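Local coordinates for protein 11S globulin isoform 1 (Cocos nucifera, PDB 5WPW) that serves as a hexameric seed storage protein of coconut, an 11S globulin of the cupin superfamily that acts as a nutrient reservoir, at residues Ser57-Leu62 against Thr138-Asn144; Gln111-Ala117 against Ile250-Gly255. The protein carries 2 engineered substitutions. All blocks are in the same frame, centred on the assembly; numbering follows the deposited sequence.

Interaction 1 of 2, residues Ser57-Leu62 against Thr138-Asn144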
ATOM      1  N   SER A  57      16.547   7.087  21.616  1.00 23.93           N
ATOM      2  CA  SER A  57      16.757   8.358  20.941  1.00 26.45           C
ATOM      3  C   SER A  57      15.481   8.790  20.219  1.00 27.44           C
ATOM      4  O   SER A  57      14.647   7.961  19.861  1.00 26.37           O
ATOM      5  CB  SER A  57      17.910   8.277  19.929  1.00 31.76           C
ATOM      6  OG  SER A  57      19.181   8.155  20.586  1.00 39.60           O
ATOM      7  N   ASN A  58      15.326  10.102  20.045  1.00 27.41           N
ATOM      8  CA  ASN A  58      14.190  10.674  19.320  1.00 29.39           C
ATOM      9  C   ASN A  58      14.285  10.471  17.816  1.00 27.63           C
ATOM     10  O   ASN A  58      13.302  10.741  17.116  1.00 30.69           O
ATOM     11  CB  ASN A  58      14.075  12.177  19.603  1.00 24.24           C
ATOM     12  CG  ASN A  58      15.259  12.998  19.012  1.00 33.87           C
ATOM     13  OD1 ASN A  58      16.420  12.560  19.040  1.00 25.32           O
ATOM     14  ND2 ASN A  58      14.961  14.189  18.487  1.00 28.57           N
ATOM     15  N   ALA A  59      15.426  10.031  17.310  1.00 27.16           N
ATOM     16  CA  ALA A  59      15.658   9.900  15.874  1.00 22.78           C
ATOM     17  C   ALA A  59      16.007   8.463  15.504  1.00 25.75           C
ATOM     18  O   ALA A  59      16.705   7.774  16.273  1.00 28.23           O
ATOM     19  CB  ALA A  59      16.780  10.828  15.437  1.00 24.09           C
ATOM     20  N   PRO A  60      15.513   7.958  14.374  1.00 25.01           N
ATOM     21  CA  PRO A  60      15.964   6.642  13.911  1.00 24.79           C
ATOM     22  C   PRO A  60      17.424   6.737  13.501  1.00 24.12           C
ATOM     23  O   PRO A  60      17.924   7.817  13.172  1.00 25.66           O
ATOM     24  CB  PRO A  60      15.055   6.342  12.718  1.00 27.16           C
ATOM     25  CG  PRO A  60      14.703   7.711  12.171  1.00 28.08           C
ATOM     26  CD  PRO A  60      14.619   8.617  13.400  1.00 24.19           C
ATOM     27  N   ARG A  61      18.118   5.602  13.562  1.00 23.82           N
ATOM     28  CA  ARG A  61      19.555   5.583  13.268  1.00 22.51           C
ATOM     29  C   ARG A  61      19.978   4.310  12.551  1.00 23.08           C
ATOM     30  O   ARG A  61      19.300   3.284  12.603  1.00 23.03           O
ATOM     31  CB  ARG A  61      20.371   5.748  14.558  1.00 29.84           C
ATOM     32  CG  ARG A  61      20.674   4.474  15.253  1.00 28.42           C
ATOM     33  CD  ARG A  61      21.244   4.744  16.627  1.00 31.98           C
ATOM     34  NE  ARG A  61      20.173   4.906  17.594  1.00 35.53           N
ATOM     35  CZ  ARG A  61      20.358   4.910  18.903  1.00 36.37           C
ATOM     36  NH1 ARG A  61      21.584   4.752  19.394  1.00 36.90           N
ATOM     37  NH2 ARG A  61      19.322   5.052  19.711  1.00 33.91           N
ATOM     38  N   LEU A  62      21.121   4.400  11.851  1.00 22.13           N
ATOM     39  CA  LEU A  62      21.856   3.256  11.347  1.00 25.25           C
ATOM     40  C   LEU A  62      23.215   3.274  12.021  1.00 20.96           C
ATOM     41  O   LEU A  62      23.828   4.343  12.123  1.00 23.33           O
ATOM     42  CB  LEU A  62      22.072   3.309   9.829  1.00 25.75           C
ATOM     43  CG  LEU A  62      20.845   3.200   8.934  1.00 19.21           C
ATOM     44  CD1 LEU A  62      21.317   2.948   7.511  1.00 20.87           C
ATOM     45  CD2 LEU A  62      19.937   2.091   9.426  1.00 21.73           C
ATOM     46  N   THR A 138      27.615   5.824  14.004  1.00 26.29           N
ATOM     47  CA  THR A 138      26.160   5.965  14.041  1.00 27.27           C
ATOM     48  C   THR A 138      25.720   7.254  13.375  1.00 25.24           C
ATOM     49  O   THR A 138      26.238   8.328  13.706  1.00 27.03           O
ATOM     50  CB  THR A 138      25.676   5.967  15.484  1.00 29.47           C
ATOM     51  OG1 THR A 138      25.831   4.656  16.016  1.00 30.81           O
ATOM     52  CG2 THR A 138      24.223   6.406  15.556  1.00 28.94           C
ATOM     53  N   VAL A 139      24.741   7.165  12.463  1.00 25.16           N
ATOM     54  CA  VAL A 139      24.141   8.340  11.837  1.00 25.45           C
ATOM     55  C   VAL A 139      22.669   8.366  12.254  1.00 24.60           C
ATOM     56  O   VAL A 139      21.945   7.382  12.041  1.00 23.78           O
ATOM     57  CB  VAL A 139      24.284   8.321  10.300  1.00 24.22           C
ATOM     58  CG1 VAL A 139      23.718   9.579   9.700  1.00 26.22           C
ATOM     59  CG2 VAL A 139      25.749   8.148   9.870  1.00 27.38           C
ATOM     60  N   LEU A 140      22.259   9.444  12.916  1.00 24.58           N
ATOM     61  CA  LEU A 140      20.895   9.620  13.406  1.00 25.77           C
ATOM     62  C   LEU A 140      20.154  10.625  12.521  1.00 28.26           C
ATOM     63  O   LEU A 140      20.635  11.745  12.316  1.00 32.66           O
ATOM     64  CB  LEU A 140      20.902  10.124  14.848  1.00 27.01           C
ATOM     65  CG  LEU A 140      21.415   9.225  15.981  1.00 30.27           C
ATOM     66  CD1 LEU A 140      22.570   9.869  16.711  1.00 25.64           C
ATOM     67  CD2 LEU A 140      20.243   8.937  16.935  1.00 30.40           C
ATOM     68  N   ASP A 141      18.987  10.242  11.998  1.00 26.13           N
ATOM     69  CA  ASP A 141      18.266  11.158  11.098  1.00 25.91           C
ATOM     70  C   ASP A 141      17.327  12.006  11.941  1.00 26.25           C
ATOM     71  O   ASP A 141      16.185  11.644  12.181  1.00 26.00           O
ATOM     72  CB  ASP A 141      17.528  10.396  10.004  1.00 30.44           C
ATOM     73  CG  ASP A 141      16.894  11.325   8.969  1.00 28.34           C
ATOM     74  OD1 ASP A 141      17.056  12.559   9.078  1.00 28.53           O
ATOM     75  OD2 ASP A 141      16.233  10.817   8.041  1.00 34.26           O
ATOM     76  N   THR A 142      17.819  13.150  12.408  1.00 23.23           N
ATOM     77  CA  THR A 142      17.029  14.026  13.261  1.00 26.47           C
ATOM     78  C   THR A 142      16.032  14.871  12.480  1.00 29.63           C
ATOM     79  O   THR A 142      15.210  15.562  13.099  1.00 29.53           O
ATOM     80  CB  THR A 142      17.961  14.923  14.067  1.00 28.15           C
ATOM     81  OG1 THR A 142      18.867  15.574  13.168  1.00 27.02           O
ATOM     82  CG2 THR A 142      18.791  14.070  15.059  1.00 27.25           C
ATOM     83  N   SER A 143      16.109  14.853  11.153  1.00 26.70           N
ATOM     84  CA  SER A 143      15.101  15.434  10.270  1.00 25.37           C
ATOM     85  C   SER A 143      13.996  14.451   9.900  1.00 24.13           C
ATOM     86  O   SER A 143      13.023  14.839   9.234  1.00 27.08           O
ATOM     87  CB  SER A 143      15.771  15.924   8.980  1.00 27.29           C
ATOM     88  OG  SER A 143      16.328  17.199   9.187  1.00 37.54           O
ATOM     89  N   ASN A 144      14.126  13.200  10.308  1.00 26.20           N
ATOM     90  CA  ASN A 144      13.136  12.186   9.988  1.00 24.74           C
ATOM     91  C   ASN A 144      11.778  12.598  10.540  1.00 25.08           C
ATOM     92  O   ASN A 144      11.681  13.104  11.658  1.00 27.50           O
ATOM     93  CB  ASN A 144      13.570  10.850  10.587  1.00 30.02           C
ATOM     94  CG  ASN A 144      12.887   9.663   9.948  1.00 31.87           C
ATOM     95  OD1 ASN A 144      11.761   9.336  10.282  1.00 30.33           O
ATOM     96  ND2 ASN A 144      13.595   8.983   9.044  1.00 33.30           N
TER
HETATM   97  O   HOH W   1      24.267   3.934  18.698  1.00 36.39           O
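Inside the N-terminal cupin barrel, the start of strand 61-67 pairs antiparallel with the end of strand 134-140. Three backbone hydrogen bonds make the ladder: Leu62 N to Val139 O (3.1 Å), Val139 N to Leu62 O (3.0 Å) and, one step on, Asp141 N to Pro60 O (2.9 Å). Arg61 and Leu140 form the non-hydrogen-bonded pair between these bonds, with CA atoms 4.3 Å apart. Past it, residues 141-144 turn back in a type I turn (Asn144 N to Asp141 O, 3.2 Å) while still touching Ala59 and Pro60.

Apolar packing differs by face. Beside Arg61, Leu140 CD2 reaches Ser57 CB (3.9 Å) and Ala59 CB (4.2 Å) and covers one face of the guanidinium; Leu62 and Val139 point the other way, onto Ile363 of the C-terminal cupin domain. The Pro60 ring packs on the Asn144 carboxamide, CG to CG 3.5 Å. The polar tip of Arg61 is served by water: one molecule accepts from NH1 at 2.9 Å and sits 3.2 Å from Thr138 OG1.

Interaction 2 of 2, residues Gln111-Ala117 against Ile250-Gly255; sequences QEGDVLA and IKQNIG
This is an antiparallel edge pairing: strand 251-253, which follows Cys246 of the interchain Cys79-Cys246 disulfide and so probably belongs to the basic chain, joins strand 114-117 of the acidic chain's cupin sheet. The strand axes approach to 4.4 Å at 160°. Val115 and Gln252 are the hydrogen-bonded pair (CA-CA 5.3 Å), joined by Val115 N to Gln252 O (2.7 Å) and Gln252 N to Val115 O (2.9 Å). Non-hydrogen-bonded pairs flank it, Asp114 with Asn253 (CA-CA 4.0 Å) and Leu116 with Lys251 (4.4 Å), all four side chains on one face, Val115 and Gln252 on the other. Ala117 N to Ile250 O and Ile254 N to Gly113 O, both 2.9 Å, extend the ladder.

A type II turn from Gln111, closed by Asp114 N to Gln111 O (3.0 Å), puts Gly113 at phi/psi 87/-6, angles that call for glycine. A CB on Gly113 would clash with Asn253 ND2; one on Gly255, with Gly113 CA. Asp114 (chi1 m) accepts from Gln111 N at OD2 (2.8 Å) and from Asn253 ND2 at OD1 (3.2 Å; Asn253 chi1 t); Asn253 OD1 accepts from Asp256 N.

Val115 CG2 meets Ile254 CD1 (3.7 Å), and Leu116 CD2 meets Ile250 CD1 (4.0 Å). Strand 61-67 flanks 114-117 on its other edge, strand 268-273 packs through Leu273 on Val115, Gln252 and Ile254, and strand 70-74 lies against Leu116 and Ile250.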
ATOM      1  N   GLN A 111      28.968  -8.216  14.160  1.00 31.38           N
ATOM      2  CA  GLN A 111      30.374  -8.398  13.821  1.00 33.82           C
ATOM      3  C   GLN A 111      30.775  -7.299  12.855  1.00 32.19           C
ATOM      4  O   GLN A 111      29.941  -6.509  12.410  1.00 32.29           O
ATOM      5  CB  GLN A 111      30.618  -9.788  13.226  1.00 34.71           C
ATOM      6  CG  GLN A 111      30.167  -9.951  11.775  1.00 36.18           C
ATOM      7  CD  GLN A 111      30.833 -11.139  11.075  1.00 46.96           C
ATOM      8  OE1 GLN A 111      31.900 -11.004  10.470  1.00 53.10           O
ATOM      9  NE2 GLN A 111      30.191 -12.306  11.144  1.00 48.79           N
ATOM     10  N   GLU A 112      32.071  -7.250  12.535  1.00 31.52           N
ATOM     11  CA  GLU A 112      32.570  -6.236  11.612  1.00 32.33           C
ATOM     12  C   GLU A 112      31.765  -6.272  10.326  1.00 29.03           C
ATOM     13  O   GLU A 112      31.405  -7.345   9.834  1.00 33.90           O
ATOM     14  CB  GLU A 112      34.059  -6.459  11.312  1.00 39.63           C
ATOM     15  CG  GLU A 112      34.694  -5.348  10.473  1.00 43.90           C
ATOM     16  CD  GLU A 112      36.057  -5.739   9.925  1.00 47.44           C
ATOM     17  OE1 GLU A 112      36.512  -5.120   8.933  1.00 52.12           O
ATOM     18  OE2 GLU A 112      36.668  -6.664  10.492  1.00 49.55           O
ATOM     19  N   GLY A 113      31.447  -5.086   9.812  1.00 31.92           N
ATOM     20  CA  GLY A 113      30.675  -4.953   8.602  1.00 28.87           C
ATOM     21  C   GLY A 113      29.169  -4.963   8.787  1.00 28.43           C
ATOM     22  O   GLY A 113      28.440  -4.761   7.805  1.00 28.11           O
ATOM     23  N   ASP A 114      28.676  -5.213   9.995  1.00 28.68           N
ATOM     24  CA  ASP A 114      27.240  -5.227  10.200  1.00 27.27           C
ATOM     25  C   ASP A 114      26.680  -3.811  10.195  1.00 25.82           C
ATOM     26  O   ASP A 114      27.304  -2.870  10.677  1.00 25.03           O
ATOM     27  CB  ASP A 114      26.885  -5.895  11.522  1.00 27.25           C
ATOM     28  CG  ASP A 114      26.867  -7.393  11.432  1.00 31.26           C
ATOM     29  OD1 ASP A 114      26.913  -7.953  10.327  1.00 30.51           O
ATOM     30  OD2 ASP A 114      26.776  -8.021  12.492  1.00 35.49           O
ATOM     31  N   VAL A 115      25.468  -3.677   9.670  1.00 27.43           N
ATOM     32  CA  VAL A 115      24.664  -2.472   9.814  1.00 27.13           C
ATOM     33  C   VAL A 115      23.493  -2.826  10.708  1.00 23.71           C
ATOM     34  O   VAL A 115      22.805  -3.826  10.459  1.00 24.68           O
ATOM     35  CB  VAL A 115      24.148  -1.935   8.468  1.00 23.98           C
ATOM     36  CG1 VAL A 115      23.237  -0.792   8.750  1.00 20.79           C
ATOM     37  CG2 VAL A 115      25.297  -1.475   7.598  1.00 29.08           C
ATOM     38  N   LEU A 116      23.290  -2.036  11.759  1.00 23.68           N
ATOM     39  CA  LEU A 116      22.159  -2.184  12.667  1.00 26.37           C
ATOM     40  C   LEU A 116      21.238  -0.981  12.528  1.00 22.49           C
ATOM     41  O   LEU A 116      21.708   0.159  12.484  1.00 23.70           O
ATOM     42  CB  LEU A 116      22.633  -2.289  14.114  1.00 25.27           C
ATOM     43  CG  LEU A 116      23.493  -3.514  14.374  1.00 27.63           C
ATOM     44  CD1 LEU A 116      24.842  -3.116  14.953  1.00 31.15           C
ATOM     45  CD2 LEU A 116      22.725  -4.414  15.308  1.00 35.29           C
ATOM     46  N   ALA A 117      19.932  -1.242  12.464  1.00 22.53           N
ATOM     47  CA  ALA A 117      18.903  -0.201  12.358  1.00 25.50           C
ATOM     48  C   ALA A 117      18.112  -0.161  13.661  1.00 21.87           C
ATOM     49  O   ALA A 117      17.489  -1.162  14.043  1.00 25.52           O
ATOM     50  CB  ALA A 117      17.960  -0.459  11.188  1.00 25.04           C
ATOM     51  N   ILE A 250      16.863  -6.641  12.228  1.00 27.40           N
ATOM     52  CA  ILE A 250      17.378  -5.293  12.463  1.00 27.01           C
ATOM     53  C   ILE A 250      18.821  -5.139  12.044  1.00 25.70           C
ATOM     54  O   ILE A 250      19.394  -4.056  12.226  1.00 25.89           O
ATOM     55  CB  ILE A 250      17.228  -4.872  13.940  1.00 29.05           C
ATOM     56  CG1 ILE A 250      17.947  -5.861  14.852  1.00 33.80           C
ATOM     57  CG2 ILE A 250      15.764  -4.716  14.315  1.00 30.04           C
ATOM     58  CD1 ILE A 250      18.826  -5.191  15.885  1.00 33.25           C
ATOM     59  N   LYS A 251      19.439  -6.194  11.538  1.00 25.97           N
ATOM     60  CA  LYS A 251      20.872  -6.208  11.305  1.00 25.70           C
ATOM     61  C   LYS A 251      21.123  -6.851   9.953  1.00 26.97           C
ATOM     62  O   LYS A 251      20.447  -7.821   9.583  1.00 27.61           O
ATOM     63  CB  LYS A 251      21.590  -6.987  12.414  1.00 32.64           C
ATOM     64  CG  LYS A 251      23.049  -7.326  12.126  1.00 32.78           C
ATOM     65  CD  LYS A 251      23.646  -8.098  13.318  1.00 37.14           C
ATOM     66  CE  LYS A 251      24.142  -9.476  12.899  1.00 39.90           C
ATOM     67  NZ  LYS A 251      23.089 -10.536  12.830  1.00 40.66           N
ATOM     68  N   GLN A 252      22.082  -6.305   9.215  1.00 29.71           N
ATOM     69  CA  GLN A 252      22.489  -6.898   7.946  1.00 30.76           C
ATOM     70  C   GLN A 252      23.952  -6.580   7.698  1.00 28.28           C
ATOM     71  O   GLN A 252      24.383  -5.437   7.872  1.00 26.52           O
ATOM     72  CB  GLN A 252      21.637  -6.378   6.783  1.00 30.42           C
ATOM     73  CG  GLN A 252      22.226  -6.732   5.433  1.00 31.68           C
ATOM     74  CD  GLN A 252      21.450  -7.806   4.722  1.00 37.08           C
ATOM     75  OE1 GLN A 252      20.603  -8.471   5.313  1.00 40.08           O
ATOM     76  NE2 GLN A 252      21.720  -7.970   3.429  1.00 38.92           N
ATOM     77  N   ASN A 253      24.713  -7.591   7.297  1.00 26.68           N
ATOM     78  CA  ASN A 253      26.126  -7.401   7.029  1.00 31.14           C
ATOM     79  C   ASN A 253      26.324  -6.901   5.598  1.00 29.80           C
ATOM     80  O   ASN A 253      25.771  -7.468   4.655  1.00 32.37           O
ATOM     81  CB  ASN A 253      26.879  -8.705   7.270  1.00 33.78           C
ATOM     82  CG  ASN A 253      28.347  -8.577   6.980  1.00 34.07           C
ATOM     83  OD1 ASN A 253      28.770  -8.786   5.853  1.00 38.38           O
ATOM     84  ND2 ASN A 253      29.126  -8.198   7.977  1.00 33.26           N
ATOM     85  N   ILE A 254      27.077  -5.812   5.441  1.00 30.12           N
ATOM     86  CA  ILE A 254      27.426  -5.311   4.120  1.00 27.32           C
ATOM     87  C   ILE A 254      28.924  -5.313   3.868  1.00 34.23           C
ATOM     88  O   ILE A 254      29.358  -4.839   2.810  1.00 27.11           O
ATOM     89  CB  ILE A 254      26.859  -3.901   3.871  1.00 29.12           C
ATOM     90  CG1 ILE A 254      27.441  -2.909   4.884  1.00 25.69           C
ATOM     91  CG2 ILE A 254      25.330  -3.948   3.900  1.00 31.35           C
ATOM     92  CD1 ILE A 254      27.266  -1.459   4.472  1.00 33.54           C
ATOM     93  N   GLY A 255      29.726  -5.827   4.799  1.00 28.41           N
ATOM     94  CA  GLY A 255      31.169  -5.748   4.644  1.00 31.35           C
ATOM     95  C   GLY A 255      31.742  -6.943   3.917  1.00 32.88           C
ATOM     96  O   GLY A 255      32.821  -6.860   3.320  1.00 36.46           O
TER

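How the interactions relate
Both interactions belong to one antiparallel sheet of the N-terminal cupin domain, with centres about 17 Å apart. Strand 61-67 pairs with 134-140 in interaction 1 and with 114-118 on its other edge; interaction 2 then adds 251-253 as the outermost strand within the chain. The two meet directly, Leu62 CD2 lying 3.7 Å from Ala117 CB. Every touching residue of interaction 1 is buried, and its direct hydrogen bonds between segments are all backbone. Interaction 2, though mainly buried, reaches the surface at Gln111 and Glu112 and brings a carboxylate and an amide side chain into its bonding. Each also faces the C-terminal cupin domain, through Ile363 and Leu273 respectively.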